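Local coordinates for protein dextranase (Pseudarthrobacter oxydans, PDB 6NZS) that catalyses the endohydrolysis of alpha-1,6-glucosidic linkages in dextran, as a glycoside hydrolase of family 49, at residues Q115-S120 against V433-M438; K136-Y139 against G143-F146; H179-N184 against V404-E409; S185-A190 against N381-A386; Y339-V344 against Y358-S363. One frame throughout, in Å; residues are numbered along the deposited sequence.

In the fold
Contacts 1, 3 and 4 join the N-terminal Ig-like domain to the parallel beta-solenoid, and all three are buried. Strand 176-192 serves both contact 3 and contact 4, meeting successive solenoid strands, 398-407 and 382-386; strand 423-435, which pairs with 398-407, meets strand 114-117 in contact 1. The chemistry changes along this interface: a charged and polar network in contacts 1 and 3, which share the Glu181-Arg437 salt bridge, gives way to sulfur and aromatic packing in contact 4. Contact 2 lies wholly within the Ig-like domain, is only partly buried and is chiefly apolar. Contact 5, inside the solenoid, is buried but held through water.

Contact 1. Residues Q115-S120 against V433-M438; sequences QIRPSS and VIHNRM
The backbones of 115-120 and 433-438 approach most closely at Pro118 and Ile434, whose CA atoms lie 6.0 Å apart, with side chains bridging the strand ends. This is a domain interface: strand 114-117 of the Ig-like domain meets the end of a beta-solenoid strand. Arg117 crosses it with a chain extended from CG to NE, long enough to carry its guanidinium to the other domain. There NH1 donates to Ile434 O at 2.8 Å, with an N-H...O angle of 154°; the oxygen lies in the guanidinium plane, and the donor meets it almost head-on (C=O...N angle 173°). The His435 ring lies almost parallel to the guanidinium, its plane turned by 14°, and CE1 comes within 3.3 Å of Arg117 NH1. Glu149 and His179 hold the two ring nitrogens of His435, fixing the ring beside the arginine. A leucine at Arg117 would probably leave the carbonyl of Ile434 without this donor and the side of the His435 ring less well packed. Ile434 suits the apolar part of the interface, since its branch fills the angle between the arginine stem and the proline. A cis peptide precedes Pro118, whose ring gives a compact apolar surface: Ile434 CG2 packs 3.7 Å from Pro118 CD, and the same methyl lies 3.8 Å from Arg117 CB.

Contact 2. Residues K136-Y139 against G143-F146; sequences KVPY and GYRF
Residues 136-139 and 143-146 stand on the two sides of a short connection between strands 132-137 and 144-150 of the Ig-like domain, yet they do not pair: Val137 and Tyr144 have the nearest CA atoms, 7.9 Å apart, and no hydrogen bond runs directly across. Side chains fill the separation, as between the layers of an Ig-like sandwich. Val137 suits the middle because its two methyls serve different rings. With CG1 anti to the backbone N (chi1 -177°), that methyl lies 4.0 Å from Tyr144 CD1, while CG2 reaches Phe146 CZ at 3.7 Å. Pro138 crosses Tyr144 at about a right angle, its CG 3.9 Å from Tyr144 CE1, and its carbonyl O meets the edge of the same ring 3.2 Å from CE1. That oxygen also accepts from Tyr92. Phe123 meets both Tyr144 and Phe146 edge-to-face, continuing the aromatic cluster. A tyrosine suits the less buried end, because its hydroxyl can stay hydrated: Tyr144 OH is 2.7 Å from a water that donates to Tyr139 O. The contact is therefore held mainly by shape and apolar packing, with polar bridging through water confined to the phenol end of Tyr144.

Contact 3. Residues H179-N184 against V404-E409; sequences HTEPRN and VIWKNE
A buried, mainly polar contact, centred on Glu181 and Trp406 with Pro182 beside them, links strand 176-192 to strand 398-407 where the two domains meet. Trp406 NE1 donates to Glu181 OE1 at 3.0 Å, but the bond is bent, with an N-H...O angle of 136°. The donor sits above the carboxylate plane, and the carboxylate and indole planes are turned 43° from each other. Trp406 CG is anti to the backbone N (chi1 -165°), which swings the indole from the solenoid wall toward the Ig-like domain. This wall belongs to a right-handed parallel beta-helix of the pectate-lyase-like kind. Tryptophan suits the place by joining a broad apolar surface to a single N-H: its far rim touches proline, with CH2 3.9 Å from Pro182 CD. A water donates to Glu181 OE1 at 2.6 Å and to Lys407 O at 3.0 Å, giving the carboxylate a second tie to the solenoid strand. The other oxygen, Glu181 OE2, accepts from Tyr155 and forms a salt bridge with Arg437, which probably stabilises the buried negative charge.

Contact 4. Residues S185-A190 against N381-A386; sequences SMMIFA and NTFFNA
Met187 is the first residue of 185-190 to reach the facing strand, where its CG lies over one face of the Phe383 ring, offset toward the rim. Bends at chi2 and chi3 (both 59°) carry the chain from CG over the face out past CZ: CG makes a CH-pi contact 4.0 Å from the ring centroid of Phe383, and SD adds a Met-aromatic contact at 4.6 Å, oblique to the ring normal. Two residues on, Phe189 packs against the same face nearer the root of the side chain. Its CZ is 3.8 Å from Phe383 CD2, and the two ring planes meet obliquely at 47°. Phenylalanine suits this place on the solenoid strand because one flat face can receive both neighbours. An alanine in place of Phe383 would probably open a gap beneath Met187 and leave the Phe189 ring freer to turn. Trp87 on the Ig-like side and Val404 on the next solenoid strand extend this core. With no hydrogen bond across it, the domain interface here relies on dispersion and close fit between sulfur, methylene and aromatic groups.

Contact 5. Residues Y339-V344 against Y358-S363; sequences YHSFVV and YKQVGS
Direct contact between Ser341 and residues Tyr358 and Gln360 is slight and largely van der Waals: Ser341 CB lies 3.6 Å from Gln360 OE1 and 4.4 Å from Tyr358 OH. The hydrogen bonding across the gap is carried by one water. It donates to Ser341 OG and to Gln360 OE1, each at 2.7 Å, and its oxygen is also 2.7 Å from Tyr358 OH, lying in the plane of that ring at its edge. Three buried residues with polar ends thus surround a single water. Serine suits the near side because it is small enough to leave room for the water, whereas the longer tyrosine and glutamine reach in from 358-363. Within 358-363, a direct bond fixes the amide: Gln360 NE2 donates to Ser363 OG at 2.9 Å and 161°, with the hydroxyl close to the amide plane. Gln360 is extended, its CG anti to the backbone N (chi1 -178°), which carries the amide across to the water. Backbone carbonyls complete the network, Asp369 O bonding Ser341 OG and Thr368 O bonding Gln360 NE2. Strands 342-346 and 351-361 belong to different sheets, and side chains meeting across the interior in this way are characteristic of a parallel beta-solenoid.

Contact 1. Residues Q115-S120 against V433-M438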
# COMPACT_ATOMS: atom_id res chain seq x y z
N GLN A 115 6.11 -19.62 5.92
CA GLN A 115 5.02 -18.97 6.63
C GLN A 115 4.21 -18.10 5.68
O GLN A 115 4.76 -17.45 4.79
CB GLN A 115 5.56 -18.14 7.79
CG GLN A 115 6.09 -19.05 8.92
CD GLN A 115 4.97 -19.86 9.56
OE1 GLN A 115 3.93 -19.32 9.91
NE2 GLN A 115 5.19 -21.17 9.71
N ILE A 116 2.89 -18.10 5.88
CA ILE A 116 1.97 -17.25 5.13
C ILE A 116 1.61 -16.06 6.00
O ILE A 116 1.28 -16.23 7.18
CB ILE A 116 0.71 -18.03 4.74
CG1 ILE A 116 1.06 -19.18 3.79
CG2 ILE A 116 -0.34 -17.10 4.10
CD1 ILE A 116 -0.02 -20.22 3.66
N ARG A 117 1.68 -14.86 5.44
CA ARG A 117 1.18 -13.67 6.12
C ARG A 117 0.23 -12.97 5.17
O ARG A 117 0.58 -12.75 4.00
CB ARG A 117 2.30 -12.72 6.54
CG ARG A 117 3.19 -13.28 7.66
CD ARG A 117 3.90 -12.12 8.41
NE ARG A 117 4.69 -12.58 9.56
CZ ARG A 117 5.38 -11.80 10.40
NH1 ARG A 117 5.43 -10.47 10.27
NH2 ARG A 117 6.04 -12.38 11.40
N PRO A 118 -0.99 -12.59 5.61
CA PRO A 118 -1.57 -12.68 6.95
C PRO A 118 -1.57 -14.10 7.56
O PRO A 118 -1.99 -15.06 6.92
CB PRO A 118 -3.00 -12.18 6.74
CG PRO A 118 -2.90 -11.20 5.62
CD PRO A 118 -1.86 -11.84 4.69
N SER A 119 -1.07 -14.20 8.79
CA SER A 119 -1.05 -15.46 9.52
C SER A 119 -2.45 -15.99 9.79
O SER A 119 -2.61 -17.20 10.00
CB SER A 119 -0.31 -15.28 10.84
OG SER A 119 1.04 -14.93 10.59
N SER A 120 -3.46 -15.12 9.77
CA SER A 120 -4.84 -15.55 9.94
C SER A 120 -5.31 -16.43 8.79
O SER A 120 -6.33 -17.11 8.93
CB SER A 120 -5.75 -14.34 10.10
OG SER A 120 -5.73 -13.52 8.93
N VAL A 433 -1.36 -5.40 8.84
CA VAL A 433 -0.04 -4.86 8.52
C VAL A 433 0.93 -6.01 8.72
O VAL A 433 1.34 -6.31 9.85
CB VAL A 433 0.29 -3.67 9.42
CG1 VAL A 433 1.59 -2.99 8.98
CG2 VAL A 433 -0.88 -2.65 9.40
N ILE A 434 1.26 -6.70 7.63
CA ILE A 434 2.02 -7.94 7.74
C ILE A 434 3.48 -7.68 8.05
O ILE A 434 4.15 -8.54 8.65
CB ILE A 434 1.84 -8.86 6.50
CG1 ILE A 434 2.21 -8.15 5.20
CG2 ILE A 434 0.42 -9.45 6.45
CD1 ILE A 434 2.38 -9.14 4.02
N HIS A 435 4.01 -6.53 7.63
CA HIS A 435 5.38 -6.14 7.93
C HIS A 435 5.42 -4.63 8.02
O HIS A 435 4.57 -3.93 7.48
CB HIS A 435 6.33 -6.59 6.82
CG HIS A 435 6.48 -8.08 6.75
ND1 HIS A 435 7.05 -8.80 7.77
CD2 HIS A 435 6.10 -8.97 5.81
CE1 HIS A 435 7.03 -10.09 7.46
NE2 HIS A 435 6.46 -10.21 6.27
N ASN A 436 6.45 -4.13 8.70
CA ASN A 436 6.72 -2.70 8.73
C ASN A 436 8.16 -2.50 9.14
O ASN A 436 8.72 -3.32 9.88
CB ASN A 436 5.78 -1.97 9.70
CG ASN A 436 6.19 -2.16 11.14
OD1 ASN A 436 6.87 -1.31 11.73
ND2 ASN A 436 5.80 -3.29 11.73
N ARG A 437 8.76 -1.40 8.69
CA ARG A 437 10.12 -1.05 9.07
C ARG A 437 10.16 0.34 9.71
O ARG A 437 11.10 1.10 9.52
CB ARG A 437 11.08 -1.14 7.89
CG ARG A 437 11.40 -2.58 7.46
CD ARG A 437 12.63 -2.66 6.55
NE ARG A 437 12.50 -1.84 5.36
CZ ARG A 437 11.87 -2.21 4.24
NH1 ARG A 437 11.32 -3.41 4.14
NH2 ARG A 437 11.80 -1.36 3.22
N MET A 438 9.12 0.67 10.48
CA MET A 438 9.08 1.97 11.14
C MET A 438 10.06 1.96 12.31
O MET A 438 9.93 1.16 13.24
CB MET A 438 7.65 2.28 11.60
CG MET A 438 6.68 2.40 10.41
SD MET A 438 5.01 2.99 10.84
CE MET A 438 4.45 1.65 11.88

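Contact 2. Residues K136-Y139 against G143-F146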
# COMPACT_ATOMS: atom_id res chain seq x y z
N LYS A 136 -2.69 -24.59 -0.42
CA LYS A 136 -4.07 -24.66 -0.89
C LYS A 136 -4.73 -23.31 -0.65
O LYS A 136 -4.91 -22.90 0.50
CB LYS A 136 -4.85 -25.77 -0.20
CG LYS A 136 -6.24 -25.94 -0.80
CD LYS A 136 -7.02 -27.01 -0.07
CE LYS A 136 -7.16 -28.25 -0.92
NZ LYS A 136 -8.58 -28.67 -0.97
N VAL A 137 -5.08 -22.62 -1.73
CA VAL A 137 -5.74 -21.32 -1.64
C VAL A 137 -7.22 -21.54 -1.94
O VAL A 137 -7.57 -21.89 -3.08
CB VAL A 137 -5.13 -20.30 -2.61
CG1 VAL A 137 -5.80 -18.95 -2.44
CG2 VAL A 137 -3.62 -20.16 -2.37
N PRO A 138 -8.11 -21.40 -0.96
CA PRO A 138 -9.53 -21.57 -1.24
C PRO A 138 -10.03 -20.42 -2.09
O PRO A 138 -9.52 -19.29 -2.03
CB PRO A 138 -10.17 -21.54 0.15
CG PRO A 138 -9.24 -20.73 0.98
CD PRO A 138 -7.86 -20.94 0.42
N TYR A 139 -11.05 -20.71 -2.90
CA TYR A 139 -11.70 -19.65 -3.65
C TYR A 139 -12.52 -18.76 -2.72
O TYR A 139 -13.22 -19.23 -1.82
CB TYR A 139 -12.60 -20.22 -4.75
CG TYR A 139 -13.33 -19.10 -5.45
CD1 TYR A 139 -12.66 -18.22 -6.28
CD2 TYR A 139 -14.69 -18.89 -5.23
CE1 TYR A 139 -13.31 -17.17 -6.89
CE2 TYR A 139 -15.35 -17.84 -5.84
CZ TYR A 139 -14.66 -16.99 -6.67
OH TYR A 139 -15.32 -15.94 -7.27
N GLY A 143 -10.91 -13.06 -3.54
CA GLY A 143 -9.55 -13.52 -3.74
C GLY A 143 -8.75 -13.35 -2.45
O GLY A 143 -9.26 -13.00 -1.39
N TYR A 144 -7.45 -13.63 -2.57
CA TYR A 144 -6.51 -13.48 -1.47
C TYR A 144 -5.22 -12.87 -1.99
O TYR A 144 -4.73 -13.28 -3.04
CB TYR A 144 -6.17 -14.85 -0.86
CG TYR A 144 -7.26 -15.49 -0.04
CD1 TYR A 144 -8.21 -16.32 -0.63
CD2 TYR A 144 -7.35 -15.26 1.33
CE1 TYR A 144 -9.21 -16.91 0.12
CE2 TYR A 144 -8.36 -15.85 2.09
CZ TYR A 144 -9.29 -16.67 1.48
OH TYR A 144 -10.30 -17.27 2.20
N ARG A 145 -4.68 -11.91 -1.25
CA ARG A 145 -3.36 -11.34 -1.52
C ARG A 145 -2.51 -11.59 -0.28
O ARG A 145 -2.88 -11.16 0.82
CB ARG A 145 -3.48 -9.84 -1.81
CG ARG A 145 -4.20 -9.52 -3.15
CD ARG A 145 -5.24 -8.40 -3.02
NE ARG A 145 -6.33 -8.76 -2.11
CZ ARG A 145 -7.35 -9.56 -2.42
NH1 ARG A 145 -7.44 -10.11 -3.62
NH2 ARG A 145 -8.28 -9.82 -1.50
N PHE A 146 -1.40 -12.30 -0.44
CA PHE A 146 -0.65 -12.75 0.73
C PHE A 146 0.82 -12.93 0.40
O PHE A 146 1.21 -13.01 -0.77
CB PHE A 146 -1.26 -14.04 1.33
CG PHE A 146 -1.28 -15.21 0.38
CD1 PHE A 146 -2.29 -15.35 -0.56
CD2 PHE A 146 -0.30 -16.20 0.46
CE1 PHE A 146 -2.31 -16.43 -1.41
CE2 PHE A 146 -0.31 -17.29 -0.39
CZ PHE A 146 -1.32 -17.41 -1.32
O HOH W 1 -12.39 -18.67 1.20

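Contact 3. Residues H179-N184 against V404-E409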
# COMPACT_ATOMS: atom_id res chain seq x y z
N HIS A 179 12.66 -5.20 12.63
CA HIS A 179 11.66 -6.08 12.04
C HIS A 179 12.36 -7.20 11.29
O HIS A 179 13.45 -7.01 10.75
CB HIS A 179 10.75 -5.31 11.09
CG HIS A 179 9.48 -6.04 10.77
ND1 HIS A 179 8.39 -6.03 11.61
CD2 HIS A 179 9.14 -6.82 9.72
CE1 HIS A 179 7.43 -6.77 11.08
NE2 HIS A 179 7.86 -7.26 9.94
N THR A 180 11.72 -8.37 11.25
CA THR A 180 12.22 -9.54 10.53
C THR A 180 11.27 -9.87 9.38
O THR A 180 10.05 -9.97 9.59
CB THR A 180 12.34 -10.72 11.49
OG1 THR A 180 13.33 -10.42 12.48
CG2 THR A 180 12.75 -11.99 10.75
N GLU A 181 11.81 -10.03 8.18
CA GLU A 181 10.97 -10.23 7.00
C GLU A 181 11.83 -10.87 5.91
O GLU A 181 13.07 -10.91 6.02
CB GLU A 181 10.38 -8.91 6.51
CG GLU A 181 11.46 -8.01 5.90
CD GLU A 181 11.03 -6.59 5.56
OE1 GLU A 181 9.83 -6.27 5.68
OE2 GLU A 181 11.90 -5.79 5.17
N PRO A 182 11.20 -11.40 4.85
CA PRO A 182 12.00 -11.90 3.72
C PRO A 182 12.80 -10.78 3.08
O PRO A 182 12.29 -9.68 2.84
CB PRO A 182 10.93 -12.44 2.75
CG PRO A 182 9.77 -12.78 3.65
CD PRO A 182 9.77 -11.71 4.70
N ARG A 183 14.08 -11.06 2.80
CA ARG A 183 14.88 -10.11 2.02
C ARG A 183 14.32 -9.98 0.61
O ARG A 183 14.21 -8.86 0.07
CB ARG A 183 16.33 -10.59 1.94
CG ARG A 183 17.25 -9.58 1.26
CD ARG A 183 18.71 -10.06 1.15
NE ARG A 183 19.27 -10.57 2.41
CZ ARG A 183 20.01 -9.86 3.27
NH1 ARG A 183 20.30 -8.58 3.05
NH2 ARG A 183 20.46 -10.45 4.37
N ASN A 184 13.97 -11.11 0.00
CA ASN A 184 13.35 -11.16 -1.31
C ASN A 184 11.91 -11.61 -1.06
O ASN A 184 11.66 -12.79 -0.81
CB ASN A 184 14.12 -12.11 -2.21
CG ASN A 184 15.55 -11.67 -2.40
OD1 ASN A 184 15.81 -10.65 -3.04
ND2 ASN A 184 16.49 -12.40 -1.82
N VAL A 404 -4.44 -5.62 3.08
CA VAL A 404 -3.17 -6.20 3.51
C VAL A 404 -2.09 -5.17 3.20
O VAL A 404 -2.05 -4.63 2.08
CB VAL A 404 -2.91 -7.51 2.75
CG1 VAL A 404 -1.51 -8.04 3.06
CG2 VAL A 404 -3.97 -8.56 3.10
N ILE A 405 -1.24 -4.88 4.18
CA ILE A 405 -0.27 -3.79 4.06
C ILE A 405 1.13 -4.28 4.39
O ILE A 405 1.34 -4.90 5.44
CB ILE A 405 -0.64 -2.59 4.96
CG1 ILE A 405 -2.02 -2.03 4.56
CG2 ILE A 405 0.46 -1.52 4.90
CD1 ILE A 405 -2.55 -0.95 5.50
N TRP A 406 2.08 -4.01 3.49
CA TRP A 406 3.51 -4.20 3.75
C TRP A 406 4.08 -2.79 3.86
O TRP A 406 4.32 -2.12 2.85
CB TRP A 406 4.17 -4.98 2.61
CG TRP A 406 5.54 -5.52 2.98
CD1 TRP A 406 6.59 -4.84 3.56
CD2 TRP A 406 6.00 -6.86 2.78
NE1 TRP A 406 7.66 -5.70 3.74
CE2 TRP A 406 7.32 -6.94 3.27
CE3 TRP A 406 5.41 -8.01 2.24
CZ2 TRP A 406 8.06 -8.13 3.24
CZ3 TRP A 406 6.14 -9.18 2.21
CH2 TRP A 406 7.44 -9.24 2.72
N LYS A 407 4.27 -2.33 5.08
CA LYS A 407 4.73 -0.97 5.30
C LYS A 407 6.26 -0.95 5.23
O LYS A 407 6.91 -1.90 5.69
CB LYS A 407 4.22 -0.52 6.67
CG LYS A 407 4.76 0.81 7.18
CD LYS A 407 4.18 1.96 6.38
CE LYS A 407 4.99 3.22 6.60
NZ LYS A 407 4.32 4.40 5.96
N ASN A 408 6.82 0.10 4.64
CA ASN A 408 8.27 0.26 4.64
C ASN A 408 8.69 1.11 5.83
O ASN A 408 8.29 0.82 6.96
CB ASN A 408 8.79 0.75 3.28
CG ASN A 408 8.74 -0.34 2.20
OD1 ASN A 408 8.20 -1.42 2.42
ND2 ASN A 408 9.34 -0.05 1.05
N GLU A 409 9.48 2.17 5.62
CA GLU A 409 10.13 2.87 6.73
C GLU A 409 9.42 4.15 7.16
O GLU A 409 9.36 4.45 8.36
CB GLU A 409 11.55 3.26 6.32
CG GLU A 409 12.47 2.08 6.10
CD GLU A 409 12.68 1.76 4.64
OE1 GLU A 409 12.04 2.39 3.78
OE2 GLU A 409 13.50 0.85 4.35
O HOH W 2 8.68 -4.11 6.57

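Contact 4. Residues S185-A190 against N381-A386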
# COMPACT_ATOMS: atom_id res chain seq x y z
N SER A 185 11.00 -10.66 -1.06
CA SER A 185 9.63 -11.00 -0.73
C SER A 185 8.91 -11.63 -1.91
O SER A 185 9.32 -11.50 -3.08
CB SER A 185 8.89 -9.77 -0.20
OG SER A 185 8.81 -8.73 -1.14
N MET A 186 7.83 -12.35 -1.60
CA MET A 186 7.06 -13.08 -2.61
C MET A 186 5.58 -12.92 -2.27
O MET A 186 5.11 -13.51 -1.29
CB MET A 186 7.44 -14.56 -2.63
CG MET A 186 6.60 -15.40 -3.61
SD MET A 186 6.75 -14.82 -5.32
CE MET A 186 5.54 -15.86 -6.13
N MET A 187 4.86 -12.15 -3.09
CA MET A 187 3.43 -11.95 -2.93
C MET A 187 2.68 -12.78 -3.95
O MET A 187 3.11 -12.90 -5.10
CB MET A 187 3.09 -10.47 -3.15
CG MET A 187 2.56 -9.78 -1.91
SD MET A 187 3.72 -9.84 -0.54
CE MET A 187 5.12 -9.01 -1.30
N ILE A 188 1.56 -13.35 -3.53
CA ILE A 188 0.63 -14.02 -4.43
C ILE A 188 -0.67 -13.23 -4.42
O ILE A 188 -1.24 -12.97 -3.35
CB ILE A 188 0.38 -15.48 -4.03
CG1 ILE A 188 1.68 -16.29 -4.13
CG2 ILE A 188 -0.71 -16.10 -4.92
CD1 ILE A 188 1.56 -17.73 -3.63
N PHE A 189 -1.13 -12.85 -5.60
CA PHE A 189 -2.40 -12.17 -5.77
C PHE A 189 -3.30 -13.16 -6.51
O PHE A 189 -3.27 -13.25 -7.74
CB PHE A 189 -2.22 -10.88 -6.57
CG PHE A 189 -1.27 -9.88 -5.95
CD1 PHE A 189 -1.04 -9.84 -4.57
CD2 PHE A 189 -0.62 -8.96 -6.76
CE1 PHE A 189 -0.17 -8.89 -4.03
CE2 PHE A 189 0.23 -8.02 -6.22
CZ PHE A 189 0.46 -7.98 -4.85
N ALA A 190 -4.07 -13.94 -5.74
CA ALA A 190 -5.01 -14.92 -6.27
C ALA A 190 -6.34 -14.19 -6.43
O ALA A 190 -7.04 -13.96 -5.45
CB ALA A 190 -5.14 -16.10 -5.31
N ASN A 381 -10.55 -5.33 -0.52
CA ASN A 381 -9.76 -6.43 -1.08
C ASN A 381 -8.51 -5.93 -1.79
O ASN A 381 -8.38 -6.09 -3.00
CB ASN A 381 -10.62 -7.29 -2.02
CG ASN A 381 -11.96 -7.68 -1.41
OD1 ASN A 381 -12.07 -7.89 -0.20
ND2 ASN A 381 -12.99 -7.81 -2.26
N THR A 382 -7.58 -5.33 -1.04
CA THR A 382 -6.44 -4.65 -1.64
C THR A 382 -5.15 -5.05 -0.93
O THR A 382 -5.17 -5.61 0.18
CB THR A 382 -6.59 -3.13 -1.55
OG1 THR A 382 -6.68 -2.75 -0.17
CG2 THR A 382 -7.82 -2.64 -2.29
N PHE A 383 -4.03 -4.77 -1.59
CA PHE A 383 -2.69 -4.93 -1.03
C PHE A 383 -1.92 -3.65 -1.26
O PHE A 383 -1.85 -3.17 -2.40
CB PHE A 383 -1.93 -6.10 -1.69
CG PHE A 383 -0.50 -6.21 -1.24
CD1 PHE A 383 -0.17 -6.91 -0.09
CD2 PHE A 383 0.52 -5.59 -1.95
CE1 PHE A 383 1.16 -7.00 0.34
CE2 PHE A 383 1.86 -5.66 -1.52
CZ PHE A 383 2.17 -6.37 -0.38
N PHE A 384 -1.31 -3.09 -0.21
CA PHE A 384 -0.50 -1.89 -0.34
C PHE A 384 0.88 -2.11 0.24
O PHE A 384 1.02 -2.40 1.43
CB PHE A 384 -1.13 -0.70 0.38
CG PHE A 384 -2.33 -0.15 -0.32
CD1 PHE A 384 -3.59 -0.67 -0.09
CD2 PHE A 384 -2.19 0.90 -1.22
CE1 PHE A 384 -4.70 -0.16 -0.75
CE2 PHE A 384 -3.30 1.43 -1.88
CZ PHE A 384 -4.55 0.90 -1.65
N ASN A 385 1.90 -1.94 -0.60
CA ASN A 385 3.25 -1.66 -0.14
C ASN A 385 3.45 -0.17 -0.34
O ASN A 385 3.15 0.35 -1.41
CB ASN A 385 4.23 -2.46 -1.00
CG ASN A 385 5.69 -2.21 -0.68
OD1 ASN A 385 6.49 -2.04 -1.59
ND2 ASN A 385 6.06 -2.25 0.59
N ALA A 386 3.90 0.54 0.71
CA ALA A 386 4.08 1.99 0.62
C ALA A 386 5.18 2.44 1.57
O ALA A 386 5.35 1.89 2.65
CB ALA A 386 2.78 2.76 0.91

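Contact 5. Residues Y339-V344 against Y358-S363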
# COMPACT_ATOMS: atom_id res chain seq x y z
N TYR A 339 6.50 8.70 -7.20
CA TYR A 339 5.91 9.73 -6.33
C TYR A 339 4.58 9.18 -5.82
O TYR A 339 4.40 7.96 -5.76
CB TYR A 339 5.81 11.06 -7.11
CG TYR A 339 5.67 12.29 -6.24
CD1 TYR A 339 6.69 12.68 -5.39
CD2 TYR A 339 4.52 13.07 -6.28
CE1 TYR A 339 6.58 13.81 -4.59
CE2 TYR A 339 4.40 14.21 -5.50
CZ TYR A 339 5.43 14.57 -4.65
OH TYR A 339 5.32 15.70 -3.86
N HIS A 340 3.64 10.06 -5.48
CA HIS A 340 2.35 9.60 -4.96
C HIS A 340 1.64 8.73 -5.98
O HIS A 340 1.71 8.96 -7.20
CB HIS A 340 1.42 10.78 -4.64
CG HIS A 340 1.96 11.74 -3.63
ND1 HIS A 340 1.31 12.92 -3.33
CD2 HIS A 340 3.06 11.71 -2.85
CE1 HIS A 340 2.00 13.58 -2.42
NE2 HIS A 340 3.07 12.87 -2.11
N SER A 341 0.89 7.74 -5.48
CA SER A 341 0.19 6.80 -6.35
C SER A 341 -1.03 7.43 -7.02
O SER A 341 -1.31 7.15 -8.19
CB SER A 341 -0.22 5.55 -5.57
OG SER A 341 -1.13 5.85 -4.51
N PHE A 342 -1.78 8.26 -6.30
CA PHE A 342 -3.14 8.54 -6.73
C PHE A 342 -3.58 9.88 -6.17
O PHE A 342 -3.38 10.15 -4.98
CB PHE A 342 -4.06 7.42 -6.19
CG PHE A 342 -5.50 7.59 -6.59
CD1 PHE A 342 -6.35 8.36 -5.82
CD2 PHE A 342 -5.98 7.00 -7.74
CE1 PHE A 342 -7.67 8.54 -6.19
CE2 PHE A 342 -7.30 7.18 -8.12
CZ PHE A 342 -8.14 7.94 -7.34
N VAL A 343 -4.21 10.71 -7.01
CA VAL A 343 -4.76 11.98 -6.55
C VAL A 343 -5.92 12.40 -7.44
O VAL A 343 -5.99 12.05 -8.62
CB VAL A 343 -3.70 13.11 -6.47
CG1 VAL A 343 -3.39 13.66 -7.86
CG2 VAL A 343 -4.17 14.23 -5.54
N VAL A 344 -6.86 13.13 -6.84
CA VAL A 344 -7.95 13.77 -7.55
C VAL A 344 -7.92 15.23 -7.15
O VAL A 344 -7.83 15.56 -5.96
CB VAL A 344 -9.31 13.16 -7.16
CG1 VAL A 344 -10.45 13.90 -7.86
CG2 VAL A 344 -9.34 11.67 -7.48
N TYR A 358 -7.12 -4.13 -5.97
CA TYR A 358 -6.11 -3.19 -6.43
C TYR A 358 -4.88 -3.38 -5.55
O TYR A 358 -5.00 -3.63 -4.35
CB TYR A 358 -6.68 -1.78 -6.24
CG TYR A 358 -5.70 -0.65 -6.41
CD1 TYR A 358 -5.45 -0.10 -7.66
CD2 TYR A 358 -5.06 -0.10 -5.31
CE1 TYR A 358 -4.58 0.96 -7.82
CE2 TYR A 358 -4.18 0.96 -5.45
CZ TYR A 358 -3.94 1.48 -6.71
OH TYR A 358 -3.07 2.53 -6.87
N LYS A 359 -3.70 -3.29 -6.16
CA LYS A 359 -2.45 -3.55 -5.45
C LYS A 359 -1.41 -2.50 -5.79
O LYS A 359 -1.34 -2.02 -6.92
CB LYS A 359 -1.85 -4.93 -5.77
CG LYS A 359 -2.82 -6.10 -5.62
CD LYS A 359 -3.51 -6.39 -6.97
CE LYS A 359 -4.66 -7.33 -6.82
NZ LYS A 359 -5.20 -7.60 -8.17
N GLN A 360 -0.58 -2.17 -4.80
CA GLN A 360 0.58 -1.31 -4.99
C GLN A 360 1.80 -2.06 -4.49
O GLN A 360 1.81 -2.54 -3.35
CB GLN A 360 0.39 0.00 -4.22
CG GLN A 360 1.51 1.00 -4.38
CD GLN A 360 1.22 2.29 -3.61
OE1 GLN A 360 0.06 2.68 -3.42
NE2 GLN A 360 2.27 2.93 -3.15
N VAL A 361 2.82 -2.21 -5.35
CA VAL A 361 4.02 -2.99 -5.05
C VAL A 361 5.25 -2.18 -5.41
O VAL A 361 5.21 -1.27 -6.23
CB VAL A 361 4.06 -4.35 -5.78
CG1 VAL A 361 2.86 -5.20 -5.40
CG2 VAL A 361 4.09 -4.16 -7.30
N GLY A 362 6.38 -2.53 -4.79
CA GLY A 362 7.63 -1.88 -5.16
C GLY A 362 7.71 -0.41 -4.81
O GLY A 362 8.26 0.38 -5.59
N SER A 363 7.21 -0.02 -3.64
CA SER A 363 7.18 1.38 -3.23
C SER A 363 8.44 1.73 -2.44
O SER A 363 8.43 1.98 -1.23
CB SER A 363 5.91 1.66 -2.43
OG SER A 363 4.76 1.51 -3.25
O HOH W 3 -2.28 3.42 -4.45